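Trehalose-6-phosphate phosphatase (Neosartorya fumigata, PDB 5DXL) belongs to the trehalose-phosphatase family of the HAD clan, combining a Rossmann-like alpha/beta core with a second, antiparallel sheet. Local coordinates at residues A[9-14]-A[211-216]; A[23-28]-A[264-269]; A[53-58]-A[78-83]; A[62-67]-A[71-76]; A[196-201]-A[226-231]. One frame throughout, in Å; residues are numbered along the deposited sequence.

Interaction 1 (A[9-14]-A[211-216])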
# COMPACT_ATOMS: atom_id res chain seq x y z
N ALA A 9 23.81 -8.14 1.57
CA ALA A 9 24.91 -7.69 2.42
C ALA A 9 24.78 -6.20 2.74
O ALA A 9 24.94 -5.79 3.90
CB ALA A 9 26.25 -7.98 1.76
N LYS A 10 24.49 -5.38 1.73
CA LYS A 10 24.28 -3.95 1.94
C LYS A 10 23.09 -3.70 2.86
O LYS A 10 23.12 -2.81 3.71
CB LYS A 10 24.06 -3.22 0.62
CG LYS A 10 25.32 -2.97 -0.17
CD LYS A 10 25.02 -2.09 -1.38
CE LYS A 10 26.29 -1.79 -2.17
NZ LYS A 10 25.96 -1.11 -3.46
N LEU A 11 22.03 -4.47 2.66
CA LEU A 11 20.82 -4.34 3.47
C LEU A 11 21.12 -4.60 4.94
O LEU A 11 20.74 -3.83 5.82
CB LEU A 11 19.74 -5.30 2.98
CG LEU A 11 18.37 -5.16 3.65
CD1 LEU A 11 17.63 -3.95 3.09
CD2 LEU A 11 17.56 -6.43 3.49
N LEU A 12 21.79 -5.72 5.19
CA LEU A 12 22.09 -6.14 6.56
C LEU A 12 23.00 -5.12 7.24
O LEU A 12 22.81 -4.78 8.41
CB LEU A 12 22.73 -7.52 6.56
CG LEU A 12 23.11 -8.06 7.94
CD1 LEU A 12 21.86 -8.18 8.80
CD2 LEU A 12 23.84 -9.39 7.81
N LYS A 13 23.98 -4.61 6.50
CA LYS A 13 24.91 -3.62 7.05
C LYS A 13 24.18 -2.35 7.50
O LYS A 13 24.42 -1.84 8.60
CB LYS A 13 25.99 -3.28 6.03
CG LYS A 13 27.08 -2.37 6.58
CD LYS A 13 28.08 -1.98 5.49
CE LYS A 13 29.17 -1.07 6.06
NZ LYS A 13 30.03 -0.49 4.99
N GLN A 14 23.27 -1.84 6.68
CA GLN A 14 22.57 -0.63 7.06
C GLN A 14 21.55 -0.91 8.17
O GLN A 14 21.32 -0.06 9.03
CB GLN A 14 21.89 0.01 5.85
CG GLN A 14 21.32 1.40 6.11
CD GLN A 14 22.37 2.39 6.65
OE1 GLN A 14 23.57 2.24 6.39
NE2 GLN A 14 21.91 3.39 7.39
N PHE A 211 16.99 3.50 8.20
CA PHE A 211 16.77 2.29 7.41
C PHE A 211 15.30 2.22 7.04
O PHE A 211 14.44 2.26 7.92
CB PHE A 211 17.21 1.05 8.19
CG PHE A 211 16.96 -0.27 7.48
CD1 PHE A 211 17.97 -0.91 6.79
CD2 PHE A 211 15.71 -0.88 7.55
CE1 PHE A 211 17.75 -2.13 6.16
CE2 PHE A 211 15.48 -2.10 6.92
CZ PHE A 211 16.49 -2.72 6.23
N VAL A 212 15.02 2.13 5.75
CA VAL A 212 13.65 1.94 5.26
C VAL A 212 13.66 0.79 4.27
O VAL A 212 14.42 0.80 3.32
CB VAL A 212 13.08 3.19 4.57
CG1 VAL A 212 11.66 2.93 4.11
CG2 VAL A 212 13.14 4.39 5.51
N LEU A 213 12.84 -0.23 4.53
CA LEU A 213 12.65 -1.31 3.57
C LEU A 213 11.20 -1.34 3.16
O LEU A 213 10.30 -1.50 4.00
CB LEU A 213 13.06 -2.66 4.16
CG LEU A 213 12.80 -3.90 3.28
CD1 LEU A 213 13.56 -3.85 1.96
CD2 LEU A 213 13.18 -5.16 4.05
N CYS A 214 10.96 -1.18 1.86
CA CYS A 214 9.62 -1.09 1.34
C CYS A 214 9.46 -2.11 0.24
O CYS A 214 10.20 -2.08 -0.74
CB CYS A 214 9.36 0.32 0.82
SG CYS A 214 7.77 0.59 0.00
N LEU A 215 8.50 -3.02 0.41
CA LEU A 215 8.33 -4.18 -0.47
C LEU A 215 6.92 -4.28 -1.02
O LEU A 215 5.94 -4.16 -0.29
CB LEU A 215 8.67 -5.47 0.29
CG LEU A 215 10.17 -5.75 0.47
CD1 LEU A 215 10.42 -6.52 1.76
CD2 LEU A 215 10.64 -6.57 -0.72
N GLY A 216 6.83 -4.55 -2.32
CA GLY A 216 5.53 -4.70 -2.96
C GLY A 216 5.68 -5.28 -4.35
O GLY A 216 6.72 -5.10 -5.00
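With chi1 of Leu11 at -174°, and that of Phe211 likewise close to trans, both side chains leave their backbones with CG opposite the amide nitrogen, and they meet at about a right angle between helix 8-17 and strand 211-216. The isobutyl group of Leu11 reaches the outer end of the phenyl ring: its CD1 lies 3.6 Å from Phe211 CZ, and its CG sits in the ring plane, at the edge. The same edge faces a backbone group, for Leu11 O comes within 3.5 Å of Phe211 CE1, close to the plane of the ring. One turn on, Gln14 slides past the ring in the opposite direction, its CG 4.1 Å from Phe211 CD1. The bend at chi2 lays the amide within 11° of the ring plane, and NE2 is hydrogen-bonded to Glu210 O just ahead of the strand. Two residues farther along the strand, Leu11 CD1 approaches Leu213 CD1 at 4.2 Å, a looser apolar contact.

The axes of segments 9-14 and 211-216 approach to 9.6 Å, their N-to-C directions 136° apart. Phe239 of the next strand and Thr265 and Met268 of helix 259-270 also pack on Leu11, while Tyr15 meets the Phe211 ring edge-to-face. The contact thus rests on hydrocarbon surface, with one carbonyl set against an aromatic edge. Because ring C-H groups are slightly positive, that oxygen probably adds a weak electrostatic attraction to the packing, and the Gln14 amide finds its partner in the backbone just before the strand rather than in the strand itself.

Interaction 2 (A[23-28]-A[264-269])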
# COMPACT_ATOMS: atom_id res chain seq x y z
N PHE A 23 9.67 -0.42 8.15
CA PHE A 23 9.32 -1.46 7.18
C PHE A 23 7.91 -1.24 6.66
O PHE A 23 6.98 -1.02 7.45
CB PHE A 23 9.40 -2.85 7.82
CG PHE A 23 10.79 -3.27 8.21
CD1 PHE A 23 11.56 -4.04 7.37
CD2 PHE A 23 11.32 -2.91 9.45
CE1 PHE A 23 12.84 -4.44 7.73
CE2 PHE A 23 12.60 -3.30 9.82
CZ PHE A 23 13.36 -4.07 8.97
N MSE A 24 7.72 -1.25 5.35
CA MSE A 24 6.39 -1.15 4.78
C MSE A 24 6.22 -2.28 3.76
O MSE A 24 6.92 -2.31 2.74
CB MSE A 24 6.18 0.23 4.13
CG MSE A 24 6.29 1.36 5.16
SE MSE A 24 6.07 3.18 4.45
CE MSE A 24 7.63 3.28 3.31
N PHE A 25 5.32 -3.21 4.06
CA PHE A 25 5.09 -4.39 3.23
C PHE A 25 3.68 -4.45 2.68
O PHE A 25 2.73 -4.38 3.46
CB PHE A 25 5.28 -5.68 4.04
CG PHE A 25 6.59 -5.79 4.77
CD1 PHE A 25 7.78 -5.38 4.19
CD2 PHE A 25 6.63 -6.32 6.04
CE1 PHE A 25 8.99 -5.51 4.88
CE2 PHE A 25 7.83 -6.47 6.73
CZ PHE A 25 9.00 -6.07 6.16
N ASP A 26 3.53 -4.64 1.37
CA ASP A 26 2.28 -5.17 0.86
C ASP A 26 2.18 -6.60 1.39
O ASP A 26 3.19 -7.18 1.79
CB ASP A 26 2.25 -5.10 -0.68
CG ASP A 26 0.85 -5.29 -1.27
OD1 ASP A 26 -0.13 -5.52 -0.54
OD2 ASP A 26 0.74 -5.20 -2.51
N TYR A 27 0.97 -7.16 1.43
CA TYR A 27 0.82 -8.52 1.93
C TYR A 27 0.70 -9.53 0.77
O TYR A 27 1.65 -10.25 0.48
CB TYR A 27 -0.40 -8.63 2.88
CG TYR A 27 -0.60 -10.05 3.32
CD1 TYR A 27 0.34 -10.67 4.13
CD2 TYR A 27 -1.70 -10.78 2.90
CE1 TYR A 27 0.20 -11.99 4.52
CE2 TYR A 27 -1.86 -12.11 3.28
CZ TYR A 27 -0.90 -12.70 4.09
OH TYR A 27 -1.05 -14.01 4.47
N ASP A 28 -0.45 -9.57 0.11
CA ASP A 28 -0.63 -10.52 -0.99
C ASP A 28 0.37 -10.28 -2.11
O ASP A 28 0.63 -9.14 -2.48
CB ASP A 28 -2.06 -10.42 -1.54
CG ASP A 28 -3.08 -10.96 -0.58
OD1 ASP A 28 -3.14 -12.19 -0.42
OD2 ASP A 28 -3.80 -10.15 0.05
N GLY A 264 12.76 -14.96 3.34
CA GLY A 264 14.16 -15.28 3.61
C GLY A 264 14.98 -14.06 3.99
O GLY A 264 15.83 -14.12 4.89
N THR A 265 14.72 -12.95 3.31
CA THR A 265 15.42 -11.70 3.58
C THR A 265 15.09 -11.16 4.97
O THR A 265 15.98 -10.75 5.72
CB THR A 265 15.08 -10.66 2.53
OG1 THR A 265 15.62 -11.10 1.28
CG2 THR A 265 15.70 -9.32 2.87
N ILE A 266 13.81 -11.18 5.33
CA ILE A 266 13.42 -10.70 6.66
C ILE A 266 13.99 -11.62 7.74
O ILE A 266 14.46 -11.15 8.77
CB ILE A 266 11.89 -10.58 6.79
CG1 ILE A 266 11.38 -9.56 5.77
CG2 ILE A 266 11.52 -10.11 8.19
CD1 ILE A 266 9.87 -9.63 5.57
N SER A 267 14.00 -12.93 7.48
CA SER A 267 14.63 -13.88 8.41
C SER A 267 16.10 -13.57 8.64
O SER A 267 16.58 -13.63 9.78
CB SER A 267 14.47 -15.32 7.91
OG SER A 267 13.11 -15.68 7.88
N MSE A 268 16.82 -13.22 7.57
CA MSE A 268 18.22 -12.84 7.70
C MSE A 268 18.35 -11.65 8.65
O MSE A 268 19.24 -11.64 9.51
CB MSE A 268 18.83 -12.48 6.33
CG MSE A 268 20.22 -11.81 6.43
SE MSE A 268 20.77 -11.22 4.66
CE MSE A 268 19.56 -9.67 4.59
N LEU A 269 17.47 -10.66 8.51
CA LEU A 269 17.54 -9.50 9.40
C LEU A 269 17.25 -9.92 10.84
O LEU A 269 17.94 -9.49 11.78
CB LEU A 269 16.57 -8.41 8.95
CG LEU A 269 16.82 -7.83 7.56
CD1 LEU A 269 15.78 -6.75 7.28
CD2 LEU A 269 18.23 -7.25 7.44
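Ile266, Phe25 and Phe23 bury the most surface where strand 21-25 meets helix 259-270. The two phenylalanines, alternate residues of the strand, both point at the helix, and each receives a single methyl group. Ile266 and Phe25 approach from opposite directions: the end of the isoleucine, CD1, lies 3.7 Å from Phe25 CZ, coming in obliquely to the ring. An extended chi2 of 165° carries this methyl out from the helix far enough to reach it. Phe23 is served by Leu269, one turn later in the helix, whose CD1 lies in the plane of the ring, at its edge, 3.8 Å from Phe23 CE1. Leu54 of helix 45-56 packs on both rings and on Ile266, so the patch is shared by two helices.

Farther along the segment, Asp26 OD1 accepts a bond from Tyr27 N (2.8 Å), met from above the carboxylate plane, and forms a salt bridge with Lys190. Its OD2 lies near the carboxylates of Asp217, Asp218 and Asp221. Helix 259-270 packs on an interior strand in the parallel part of the central sheet, as in a Rossmann-like fold, and the Asp-x-Asp signature (Asp26 to Asp28) in the chain that follows Phe25 marks it as HAD.

Interaction 3 (A[53-58]-A[78-83])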
# COMPACT_ATOMS: atom_id res chain seq x y z
N THR A 53 8.62 -11.75 15.01
CA THR A 53 10.00 -11.55 15.45
C THR A 53 10.52 -10.18 14.99
O THR A 53 11.17 -9.48 15.77
CB THR A 53 10.90 -12.68 14.93
OG1 THR A 53 10.47 -13.91 15.54
CG2 THR A 53 12.37 -12.43 15.26
N LEU A 54 10.22 -9.79 13.76
CA LEU A 54 10.67 -8.49 13.27
C LEU A 54 10.06 -7.35 14.10
O LEU A 54 10.76 -6.40 14.48
CB LEU A 54 10.31 -8.33 11.78
CG LEU A 54 10.86 -7.06 11.13
CD1 LEU A 54 12.36 -7.19 10.92
CD2 LEU A 54 10.16 -6.77 9.80
N ALA A 55 8.77 -7.46 14.40
CA ALA A 55 8.05 -6.39 15.08
C ALA A 55 8.35 -6.34 16.57
O ALA A 55 8.09 -5.34 17.22
CB ALA A 55 6.55 -6.54 14.85
N ALA A 56 8.91 -7.42 17.10
CA ALA A 56 9.20 -7.48 18.54
C ALA A 56 10.29 -6.49 18.93
O ALA A 56 10.30 -5.96 20.05
CB ALA A 56 9.62 -8.89 18.92
N ASP A 57 11.21 -6.23 18.00
CA ASP A 57 12.31 -5.28 18.21
C ASP A 57 11.77 -3.86 18.12
O ASP A 57 11.29 -3.43 17.07
CB ASP A 57 13.40 -5.53 17.17
CG ASP A 57 14.65 -4.69 17.38
OD1 ASP A 57 14.60 -3.59 17.96
OD2 ASP A 57 15.72 -5.15 16.90
N PRO A 58 11.87 -3.10 19.21
CA PRO A 58 11.25 -1.77 19.23
C PRO A 58 11.97 -0.75 18.36
O PRO A 58 11.44 0.34 18.15
CB PRO A 58 11.32 -1.38 20.72
CG PRO A 58 12.53 -2.08 21.19
CD PRO A 58 12.52 -3.41 20.49
N GLY A 78 -3.47 -9.48 13.74
CA GLY A 78 -3.73 -8.50 14.77
C GLY A 78 -3.24 -8.89 16.16
O GLY A 78 -3.15 -8.05 17.05
N HIS A 79 -2.93 -10.17 16.33
CA HIS A 79 -2.41 -10.67 17.60
C HIS A 79 -0.96 -10.25 17.83
O HIS A 79 -0.42 -10.46 18.92
CB HIS A 79 -2.50 -12.19 17.64
CG HIS A 79 -1.62 -12.85 16.64
ND1 HIS A 79 -1.89 -12.83 15.29
CD2 HIS A 79 -0.44 -13.50 16.77
CE1 HIS A 79 -0.94 -13.48 14.64
NE2 HIS A 79 -0.04 -13.88 15.52
N ILE A 80 -0.32 -9.70 16.80
CA ILE A 80 1.02 -9.12 16.93
C ILE A 80 0.82 -7.63 17.21
O ILE A 80 0.59 -6.84 16.30
CB ILE A 80 1.87 -9.33 15.67
CG1 ILE A 80 1.92 -10.83 15.34
CG2 ILE A 80 3.27 -8.75 15.85
CD1 ILE A 80 2.40 -11.14 13.94
N PRO A 81 0.90 -7.24 18.49
CA PRO A 81 0.43 -5.89 18.83
C PRO A 81 1.28 -4.78 18.22
O PRO A 81 0.78 -3.69 17.98
CB PRO A 81 0.51 -5.88 20.36
CG PRO A 81 1.53 -6.91 20.70
CD PRO A 81 1.39 -7.98 19.66
N GLU A 82 2.55 -5.07 17.93
CA GLU A 82 3.44 -4.05 17.42
C GLU A 82 3.23 -3.73 15.94
O GLU A 82 3.77 -2.75 15.44
CB GLU A 82 4.90 -4.48 17.63
CG GLU A 82 5.31 -4.70 19.10
CD GLU A 82 4.97 -6.09 19.61
OE1 GLU A 82 4.38 -6.89 18.86
OE2 GLU A 82 5.29 -6.38 20.78
N LEU A 83 2.48 -4.56 15.23
CA LEU A 83 2.30 -4.29 13.80
C LEU A 83 1.41 -3.09 13.58
O LEU A 83 0.33 -3.00 14.16
CB LEU A 83 1.68 -5.48 13.07
CG LEU A 83 2.49 -6.74 12.85
CD1 LEU A 83 1.62 -7.73 12.08
CD2 LEU A 83 3.75 -6.41 12.05
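Ala55, on the last turn of helix 45-56, puts its methyl group over three residues of the loop that follows helix 70-77. Its CB is 3.8 Å from Glu82 CB, 4.0 Å from Leu83 CD2 and 4.1 Å from Ile80 CG2, so that one methyl touches all three. The Ala55 carbonyl joins in: O lies 3.3 Å from Glu82 CB, close against the start of that side chain. With chi1 at -60°, Glu82 CG also lies beside that oxygen, at 3.4 Å; the chain then bends at chi2. Leu83 sets out across the contact, yet its extended chain brings CD2 round to the alanine.

The loop can offer these three groups together because it is folded back as a type I beta turn from Ile80 to Leu83, closed by Leu83 N bonding to Ile80 O at 3.1 Å. Arg94 ties the turn further, its guanidinium bonding to the carbonyl oxygens of Gly78, Ile80 and Leu83. Val62 of strand 60-65 touches both Ala55 and Leu83. The arrangement joins the end of one helix to the connection leading from helix 70-77 into strand 84-87, the return leg of a beta-alpha-beta unit in an alpha/beta sandwich of the HAD type.

Interaction 4 (A[62-67]-A[71-76])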
# COMPACT_ATOMS: atom_id res chain seq x y z
N VAL A 62 6.97 -1.66 11.96
CA VAL A 62 6.63 -2.62 10.91
C VAL A 62 5.18 -2.43 10.49
O VAL A 62 4.26 -2.55 11.30
CB VAL A 62 6.85 -4.08 11.39
CG1 VAL A 62 6.54 -5.06 10.27
CG2 VAL A 62 8.29 -4.27 11.87
N TRP A 63 5.00 -2.11 9.21
CA TRP A 63 3.68 -1.83 8.65
C TRP A 63 3.28 -2.83 7.57
O TRP A 63 4.08 -3.15 6.69
CB TRP A 63 3.64 -0.42 8.05
CG TRP A 63 3.51 0.62 9.11
CD1 TRP A 63 4.52 1.20 9.82
CD2 TRP A 63 2.29 1.18 9.62
NE1 TRP A 63 4.00 2.11 10.73
CE2 TRP A 63 2.64 2.11 10.62
CE3 TRP A 63 0.94 0.99 9.30
CZ2 TRP A 63 1.68 2.84 11.31
CZ3 TRP A 63 -0.01 1.72 10.00
CH2 TRP A 63 0.37 2.63 10.99
N ILE A 64 2.04 -3.30 7.66
CA ILE A 64 1.42 -4.08 6.59
C ILE A 64 0.42 -3.15 5.89
O ILE A 64 -0.48 -2.60 6.54
CB ILE A 64 0.68 -5.33 7.13
CG1 ILE A 64 1.57 -6.16 8.06
CG2 ILE A 64 0.15 -6.20 5.98
CD1 ILE A 64 2.89 -6.58 7.45
N ILE A 65 0.58 -2.94 4.58
CA ILE A 65 -0.24 -1.99 3.83
C ILE A 65 -0.93 -2.77 2.72
O ILE A 65 -0.33 -3.11 1.72
CB ILE A 65 0.62 -0.85 3.27
CG1 ILE A 65 1.39 -0.18 4.42
CG2 ILE A 65 -0.24 0.19 2.55
CD1 ILE A 65 2.44 0.81 3.95
N SER A 66 -2.22 -3.05 2.93
CA SER A 66 -2.90 -4.12 2.20
C SER A 66 -4.30 -3.75 1.72
O SER A 66 -4.98 -2.92 2.33
CB SER A 66 -2.97 -5.35 3.10
OG SER A 66 -3.77 -6.38 2.55
N GLY A 67 -4.73 -4.37 0.62
CA GLY A 67 -6.10 -4.21 0.16
C GLY A 67 -7.09 -5.04 0.95
O GLY A 67 -8.31 -4.88 0.81
N ALA A 71 -11.11 -6.82 8.93
CA ALA A 71 -11.37 -8.03 9.71
C ALA A 71 -10.36 -9.13 9.41
O ALA A 71 -10.02 -9.93 10.30
CB ALA A 71 -12.79 -8.52 9.45
N PHE A 72 -9.86 -9.17 8.18
CA PHE A 72 -8.87 -10.17 7.79
C PHE A 72 -7.53 -9.90 8.45
O PHE A 72 -6.92 -10.80 9.05
CB PHE A 72 -8.70 -10.21 6.26
CG PHE A 72 -7.69 -11.22 5.79
CD1 PHE A 72 -6.35 -10.87 5.65
CD2 PHE A 72 -8.08 -12.52 5.48
CE1 PHE A 72 -5.42 -11.81 5.22
CE2 PHE A 72 -7.16 -13.45 5.04
CZ PHE A 72 -5.82 -13.10 4.91
N LEU A 73 -7.06 -8.66 8.35
CA LEU A 73 -5.76 -8.33 8.93
C LEU A 73 -5.82 -8.51 10.44
O LEU A 73 -4.89 -9.05 11.04
CB LEU A 73 -5.34 -6.89 8.61
CG LEU A 73 -5.01 -6.58 7.15
CD1 LEU A 73 -4.44 -5.18 7.06
CD2 LEU A 73 -4.05 -7.61 6.55
N ASP A 74 -6.91 -8.07 11.06
CA ASP A 74 -6.99 -8.18 12.51
C ASP A 74 -7.04 -9.63 12.95
O ASP A 74 -6.38 -10.02 13.92
CB ASP A 74 -8.18 -7.43 13.07
CG ASP A 74 -8.02 -7.11 14.55
OD1 ASP A 74 -6.85 -7.08 15.03
OD2 ASP A 74 -9.03 -6.93 15.23
N GLU A 75 -7.81 -10.45 12.23
CA GLU A 75 -7.94 -11.84 12.64
C GLU A 75 -6.63 -12.62 12.56
O GLU A 75 -6.31 -13.42 13.45
CB GLU A 75 -9.00 -12.55 11.79
CG GLU A 75 -8.99 -14.05 12.02
CD GLU A 75 -10.36 -14.65 12.01
OE1 GLU A 75 -11.15 -14.25 11.12
OE2 GLU A 75 -10.64 -15.51 12.88
N TRP A 76 -5.86 -12.38 11.51
CA TRP A 76 -4.72 -13.24 11.22
C TRP A 76 -3.37 -12.65 11.62
O TRP A 76 -2.42 -13.40 11.83
CB TRP A 76 -4.72 -13.62 9.74
CG TRP A 76 -5.85 -14.54 9.46
CD1 TRP A 76 -7.06 -14.23 8.90
CD2 TRP A 76 -5.93 -15.92 9.83
NE1 TRP A 76 -7.87 -15.34 8.86
CE2 TRP A 76 -7.19 -16.39 9.43
CE3 TRP A 76 -5.04 -16.81 10.44
CZ2 TRP A 76 -7.59 -17.71 9.62
CZ3 TRP A 76 -5.43 -18.11 10.63
CH2 TRP A 76 -6.70 -18.55 10.22
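Apolar packing between Leu73 and Ile64 is loose: Leu73 CD2 stands 4.5 Å from Ile64 CG2. With chi2 at -173°, Leu73 sends CD2 toward the strand. Ile64 starts out toward the helix, but with chi1 at -51° its CG2 branch does the touching while the longer arm leads elsewhere. Leu85 and Ala87 of the neighbouring strand 84-87 touch Ile64 and Leu73 respectively.

The partners belong to a beta-alpha-beta unit made of strand 60-65, helix 70-77 and strand 84-87, and within segments 62-67 and 71-76 Leu73 is the helix residue that makes the contact. Ser66, just beyond the end of strand 60-65, occupies a position consistent with the serine or threonine of the second HAD motif.

Mixed polar and apolar contact follows there. Leu73 CD2 comes 4.2 Å from Ser66 OG, a touch without a bond, for the hydroxyl is hydrogen-bonded to Arg68 N in the turn between strand and helix.

Ring contacts occur along the helix itself. Trp76 CD1 lies 3.9 Å above one face of the Phe72 ring, toward its rim, and Arg68 makes a cation-pi contact with Phe72.

Interaction 5 (A[196-201]-A[226-231])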
# COMPACT_ATOMS: atom_id res chain seq x y z
N ARG A 196 3.10 9.63 4.21
CA ARG A 196 2.56 10.00 5.51
C ARG A 196 3.36 9.33 6.62
O ARG A 196 3.70 9.95 7.63
CB ARG A 196 1.08 9.62 5.59
CG ARG A 196 0.28 10.40 6.63
CD ARG A 196 -1.06 9.74 6.91
NE ARG A 196 -0.92 8.35 7.34
CZ ARG A 196 -0.38 7.97 8.50
NH1 ARG A 196 0.06 8.87 9.37
NH2 ARG A 196 -0.29 6.68 8.80
N LEU A 197 3.68 8.06 6.43
CA LEU A 197 4.46 7.30 7.40
C LEU A 197 5.85 7.86 7.63
O LEU A 197 6.35 7.86 8.76
CB LEU A 197 4.57 5.85 6.96
CG LEU A 197 3.45 4.98 7.53
CD1 LEU A 197 3.55 3.58 6.99
CD2 LEU A 197 3.55 5.00 9.05
N VAL A 198 6.50 8.32 6.57
CA VAL A 198 7.85 8.85 6.69
C VAL A 198 7.83 10.24 7.34
O VAL A 198 8.69 10.56 8.16
CB VAL A 198 8.54 8.93 5.31
CG1 VAL A 198 9.84 9.70 5.41
CG2 VAL A 198 8.81 7.53 4.78
N GLN A 199 6.84 11.04 6.98
CA GLN A 199 6.72 12.40 7.50
C GLN A 199 6.31 12.41 8.97
O GLN A 199 6.56 13.38 9.68
CB GLN A 199 5.73 13.20 6.67
CG GLN A 199 6.23 13.50 5.26
CD GLN A 199 5.10 13.78 4.29
OE1 GLN A 199 3.93 13.73 4.67
NE2 GLN A 199 5.44 14.07 3.04
N GLU A 200 5.67 11.34 9.43
CA GLU A 200 5.28 11.22 10.84
C GLU A 200 6.49 11.32 11.77
O GLU A 200 6.35 11.69 12.93
CB GLU A 200 4.56 9.89 11.10
CG GLU A 200 3.05 9.96 11.07
CD GLU A 200 2.42 8.62 11.43
OE1 GLU A 200 3.17 7.71 11.86
OE2 GLU A 200 1.19 8.47 11.29
N TYR A 201 7.66 10.99 11.25
CA TYR A 201 8.90 11.10 12.02
C TYR A 201 9.29 12.56 12.24
O TYR A 201 10.17 12.85 13.04
CB TYR A 201 10.04 10.35 11.33
CG TYR A 201 10.00 8.84 11.47
CD1 TYR A 201 9.23 8.07 10.61
CD2 TYR A 201 10.75 8.19 12.44
CE1 TYR A 201 9.20 6.68 10.72
CE2 TYR A 201 10.72 6.80 12.57
CZ TYR A 201 9.94 6.05 11.70
OH TYR A 201 9.91 4.68 11.82
N ARG A 226 7.68 5.43 -5.51
CA ARG A 226 7.69 6.83 -5.95
C ARG A 226 7.77 7.78 -4.78
O ARG A 226 8.55 8.72 -4.78
CB ARG A 226 6.44 7.16 -6.78
CG ARG A 226 6.50 6.71 -8.20
CD ARG A 226 5.37 7.30 -9.05
NE ARG A 226 5.34 6.61 -10.34
CZ ARG A 226 4.60 5.54 -10.60
NH1 ARG A 226 3.80 5.05 -9.66
NH2 ARG A 226 4.66 4.96 -11.79
N ALA A 227 6.94 7.54 -3.77
CA ALA A 227 6.92 8.41 -2.61
C ALA A 227 8.27 8.42 -1.89
O ALA A 227 8.72 9.47 -1.42
CB ALA A 227 5.81 7.98 -1.64
N LEU A 228 8.91 7.27 -1.78
CA LEU A 228 10.18 7.21 -1.08
C LEU A 228 11.28 7.93 -1.86
O LEU A 228 12.20 8.48 -1.27
CB LEU A 228 10.57 5.76 -0.80
CG LEU A 228 9.82 5.17 0.39
CD1 LEU A 228 10.13 3.69 0.52
CD2 LEU A 228 10.20 5.90 1.66
N LYS A 229 11.17 7.93 -3.18
CA LYS A 229 12.12 8.68 -4.01
C LYS A 229 11.95 10.19 -3.79
O LYS A 229 12.86 10.98 -4.08
CB LYS A 229 11.96 8.31 -5.48
CG LYS A 229 12.62 6.99 -5.82
CD LYS A 229 12.17 6.42 -7.17
CE LYS A 229 12.76 7.18 -8.33
NZ LYS A 229 12.54 6.41 -9.60
N LYS A 230 10.81 10.58 -3.23
CA LYS A 230 10.52 11.98 -2.90
C LYS A 230 10.69 12.31 -1.41
O LYS A 230 10.35 13.41 -0.98
CB LYS A 230 9.10 12.34 -3.32
CG LYS A 230 8.88 12.31 -4.81
CD LYS A 230 7.41 12.40 -5.16
CE LYS A 230 6.82 13.75 -4.80
NZ LYS A 230 5.46 13.90 -5.38
N SER A 231 11.19 11.35 -0.63
CA SER A 231 11.18 11.48 0.83
C SER A 231 12.25 12.44 1.35
O SER A 231 12.11 12.98 2.45
CB SER A 231 11.38 10.11 1.47
OG SER A 231 12.72 9.67 1.31
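Dispersion contacts come first where Val198 of helix 190-199 meets Leu228 of helix 222-229. Val198 CG2 and Leu228 CD2 are 3.8 Å apart, methyl against methyl, and the two side chains meet at a slant. The leucine's CB is not aimed at the other helix; its extended end, with chi2 at 174°, swings nearer and delivers CD2. The second branch of the valine, CG1, lies 4.3 Å from Ser231 CB, so Val198 straddles the leucine and the serine. Behind them stands the central sheet: Leu22 touches Val198, and Met24 touches Leu228.

Hydrogen bonding belongs to the helix end rather than to the interface. Ser231 OG gives its proton to Leu228 O at 2.9 Å, with a C=O...donor angle of 139° and the hydroxyl tilted 17° from the carbonyl plane. That oxygen is gripped twice, because Ser231 N bonds to it as well, at 3.1 Å. The hydroxyl in turn is bonded to Leu233 N. Lys230 N bonds to Ala227 O at 3.0 Å, another three-residue link of the kind found as a helix winds out.

Ionic pairs lie off the contact: Arg226 with Asp223 and Lys229 with Glu251.

Taken as chemistry, the contact is a small hydrocarbon patch beside a helix terminus where Ser231 and Leu228 O are bonded within the chain's own turn. With its hydroxyl occupied by backbone partners, Ser231 meets the valine through carbon, and attraction across segments 196-201 and 226-231 is probably mostly van der Waals and hydrophobic.

From the N terminus, helix 8-17 is joined to strand 211-216 by interaction 1, closing a long loop. The next strand, 21-25, packs on helix 259-270 in interaction 2, whose loop crosses that of interaction 1 because their segments alternate. Within both lies interaction 3, tying helix 45-56 to the loop before strand 84-87, and it in turn encloses interaction 4, the short link of strand 60-65 to helix 70-77. Interaction 5 comes later in series with these two; it sits within interaction 2 but crosses interaction 1, since in sequence strand 211-216 lies between the two helices of interaction 5. Strands 60-65, 21-25 and 211-216, adjacent in one sheet, bring the contacts together, with Met24 reaching Leu197 and Leu228.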